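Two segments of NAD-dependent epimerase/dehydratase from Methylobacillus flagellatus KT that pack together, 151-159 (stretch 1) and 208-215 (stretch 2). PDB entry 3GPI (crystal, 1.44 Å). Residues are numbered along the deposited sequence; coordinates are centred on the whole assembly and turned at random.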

# COMPACT_ATOMS: atom_id res chain seq x y z
N ILE A 151 -0.27 -7.43 8.88
CA ILE A 151 0.64 -6.48 8.26
C ILE A 151 0.58 -6.74 6.75
O ILE A 151 0.65 -7.86 6.26
N LEU A 152 0.42 -5.63 6.02
CA LEU A 152 0.32 -5.68 4.56
C LEU A 152 1.53 -4.94 3.99
O LEU A 152 1.55 -3.69 4.00
N ARG A 153 2.54 -5.69 3.52
CA ARG A 153 3.71 -5.01 2.94
C ARG A 153 3.44 -4.73 1.47
O ARG A 153 3.45 -5.65 0.65
N PHE A 154 3.06 -3.47 1.18
CA PHE A 154 2.72 -3.08 -0.19
C PHE A 154 4.00 -2.83 -0.99
O PHE A 154 4.95 -2.23 -0.46
N SER A 155 4.03 -3.31 -2.24
CA SER A 155 5.07 -2.86 -3.16
C SER A 155 4.74 -1.44 -3.64
O SER A 155 3.95 -0.74 -3.00
N GLY A 156 5.34 -1.01 -4.74
CA GLY A 156 5.09 0.36 -5.20
C GLY A 156 3.68 0.58 -5.71
O GLY A 156 3.27 -0.08 -6.67
N ILE A 157 2.97 1.51 -5.09
CA ILE A 157 1.60 1.78 -5.53
C ILE A 157 1.60 2.61 -6.81
O ILE A 157 2.37 3.58 -6.93
N TYR A 158 0.76 2.25 -7.75
CA TYR A 158 0.54 3.08 -8.96
C TYR A 158 -0.94 3.17 -9.20
O TYR A 158 -1.72 2.40 -8.62
N GLY A 159 -1.35 4.12 -10.01
CA GLY A 159 -2.79 4.28 -10.24
C GLY A 159 -3.01 5.75 -10.55
O GLY A 159 -2.04 6.47 -10.78
N ARG A 208 -1.11 -13.28 9.48
CA ARG A 208 -0.51 -12.13 10.13
C ARG A 208 0.29 -11.21 9.20
O ARG A 208 0.58 -10.09 9.58
N LEU A 209 0.62 -11.69 8.00
CA LEU A 209 1.48 -10.94 7.07
C LEU A 209 1.21 -11.36 5.65
O LEU A 209 1.20 -12.53 5.33
N TYR A 210 1.04 -10.35 4.78
CA TYR A 210 1.01 -10.58 3.32
C TYR A 210 1.88 -9.57 2.65
O TYR A 210 1.90 -8.39 3.05
N ILE A 211 2.53 -10.02 1.60
CA ILE A 211 3.10 -9.13 0.60
C ILE A 211 1.96 -8.79 -0.37
O ILE A 211 1.28 -9.68 -0.90
N VAL A 212 1.72 -7.50 -0.59
CA VAL A 212 0.65 -7.04 -1.48
C VAL A 212 1.32 -6.50 -2.73
O VAL A 212 1.86 -5.39 -2.72
N THR A 213 1.30 -7.32 -3.77
CA THR A 213 2.01 -7.02 -5.03
C THR A 213 1.33 -7.80 -6.15
O THR A 213 0.60 -8.75 -5.88
N ASP A 214 1.53 -7.36 -7.39
CA ASP A 214 0.86 -8.05 -8.50
C ASP A 214 1.67 -9.24 -9.00
O ASP A 214 2.65 -9.61 -8.37
N ASN A 215 1.24 -9.84 -10.09
CA ASN A 215 1.83 -11.10 -10.57
C ASN A 215 3.15 -10.97 -11.31
O ASN A 215 3.81 -12.01 -11.54

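The two stretches meet as neighbouring parallel strands of one β-sheet, joined by a backbone hydrogen-bond ladder, with mostly apolar side chains packed on both sheet faces and a small polar cluster beyond the paired strands 151-154 and 209-212. These strands run at 21° to each other. The register pairs I151 with L209, L152 with Y210, R153 with I211 and F154 with V212.

The ladder belongs to the odd-numbered residues of stretch 1. I151 N donates to R208 O at 2.9 Å, and Y210 N donates to I151 O at 2.9 Å. R153 N donates to Y210 O at 2.8 Å, and V212 N to R153 O at 2.8 Å. S155 N closes the series on V212 O at 3.0 Å. In this parallel register the paired side chains lie on the same face, and successive pairs alternate.

I151, R153, L209 and I211 share one face. I151 is m,t and L209 is t,p. The L209 rotamer brings CD1 to 3.6 Å from I151 CG2. The long side chain of R153 starts m,t,t and carries its guanidinium to L209. There L209 CD2 lies over one face of the group, 3.6 Å from R153 NH1. The guanidinium nitrogens are hydrogen-bonded elsewhere in the structure, so this leucine contact leaves their polar needs met. I211 is m,t and is buried.

L152, F154, Y210 and V212 occupy the other face. L152 is m,t; its CB points to this face, but the end of the side chain comes nearer to stretch 2. Its CD2 lies 3.9 Å from Y210 CD2, set obliquely to the ring, while its CB is 3.9 Å from V212 CG2. Y210 has chi1 m. V212, chi1 t, touches both L152 and F154. F154 has chi1 near -88°, and its CD2 approaches V212 CB at 3.8 Å. V212 CG1 sits over the F154 ring face, 4.1 Å from the centroid, in a CH-pi contact.

Past this paired region the contact turns polar. S155 has chi1 p and its CB points toward stretch 2. S155 OG and T213 OG1 are hydrogen-bonded at 2.8 Å; T213 has chi1 t. A weak alternative links S155 OG to V212 O at 3.4 Å.

Y158 and D214, both chi1 p, start sideways, but their ends come nearer. Y158 OH remains 4.5 Å from D214 OD2, and water 1 bridges the gap. The water is 2.6 Å from Y158 OH and donates to D214 OD2 at 2.7 Å.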

# COMPACT_ATOMS: atom_id res chain seq x y z
CB ILE A 151 2.05 -6.75 8.76
CG1 ILE A 151 2.15 -6.37 10.24
CG2 ILE A 151 3.09 -5.99 7.93
CD1 ILE A 151 3.36 -7.01 10.88
CB LEU A 152 -0.97 -4.98 4.13
CG LEU A 152 -2.21 -5.65 4.73
CD1 LEU A 152 -3.42 -4.75 4.52
CD2 LEU A 152 -2.44 -7.03 4.17
CB ARG A 153 4.94 -5.90 3.08
CG ARG A 153 5.43 -5.94 4.53
CD ARG A 153 6.64 -6.86 4.70
NE ARG A 153 7.00 -6.95 6.11
CZ ARG A 153 7.69 -7.97 6.64
NH1 ARG A 153 8.11 -8.97 5.89
NH2 ARG A 153 7.92 -7.96 7.94
CB PHE A 154 1.95 -1.76 -0.16
CG PHE A 154 0.46 -1.88 0.01
CD1 PHE A 154 -0.38 -1.16 -0.83
CD2 PHE A 154 -0.10 -2.66 0.99
CE1 PHE A 154 -1.78 -1.24 -0.69
CE2 PHE A 154 -1.50 -2.78 1.11
CZ PHE A 154 -2.34 -2.06 0.30
CB SER A 155 5.22 -3.87 -4.27
OG SER A 155 4.04 -4.08 -5.00
CB ILE A 157 0.82 2.55 -4.43
CG1 ILE A 157 0.79 1.72 -3.15
CG2 ILE A 157 -0.58 2.82 -4.89
CD1 ILE A 157 0.21 2.44 -1.93
CB TYR A 158 1.26 2.51 -10.19
CG TYR A 158 0.68 1.26 -10.81
CD1 TYR A 158 0.16 1.30 -12.09
CD2 TYR A 158 0.65 0.02 -10.15
CE1 TYR A 158 -0.35 0.20 -12.73
CE2 TYR A 158 0.14 -1.10 -10.78
CZ TYR A 158 -0.35 -1.02 -12.07
OH TYR A 158 -0.84 -2.13 -12.70
CB ARG A 208 0.29 -12.51 11.39
CG ARG A 208 -0.66 -12.83 12.56
CD ARG A 208 0.05 -13.07 13.86
NE ARG A 208 0.63 -11.87 14.45
CZ ARG A 208 -0.04 -11.01 15.23
NH1 ARG A 208 -1.32 -11.23 15.50
NH2 ARG A 208 0.57 -9.93 15.70
CB LEU A 209 2.95 -11.25 7.44
CG LEU A 209 4.04 -10.66 6.54
CD1 LEU A 209 4.06 -9.14 6.54
CD2 LEU A 209 5.45 -11.18 6.99
CB TYR A 210 -0.38 -10.31 2.72
CG TYR A 210 -1.51 -11.22 3.18
CD1 TYR A 210 -1.81 -12.40 2.50
CD2 TYR A 210 -2.25 -10.90 4.30
CE1 TYR A 210 -2.86 -13.23 2.93
CE2 TYR A 210 -3.31 -11.72 4.74
CZ TYR A 210 -3.59 -12.87 4.05
OH TYR A 210 -4.63 -13.63 4.56
CB ILE A 211 4.26 -9.80 -0.14
CG1 ILE A 211 5.43 -9.97 0.84
CG2 ILE A 211 4.74 -8.87 -1.31
CD1 ILE A 211 6.65 -10.72 0.27
CB VAL A 212 -0.21 -5.98 -0.77
CG1 VAL A 212 -1.42 -5.64 -1.64
CG2 VAL A 212 -0.77 -6.54 0.53
CB THR A 213 3.52 -7.32 -4.89
OG1 THR A 213 4.25 -6.69 -5.94
CG2 THR A 213 3.80 -8.82 -4.87
CB ASP A 214 0.46 -7.09 -9.62
CG ASP A 214 1.63 -6.68 -10.53
OD1 ASP A 214 2.72 -7.28 -10.50
OD2 ASP A 214 1.39 -5.78 -11.34
CB ASN A 215 0.86 -11.78 -11.54
CG ASN A 215 -0.42 -12.26 -10.89
OD1 ASN A 215 -0.51 -12.52 -9.71
ND2 ASN A 215 -1.40 -12.43 -11.74
O HOH W 1 -0.88 -4.41 -11.35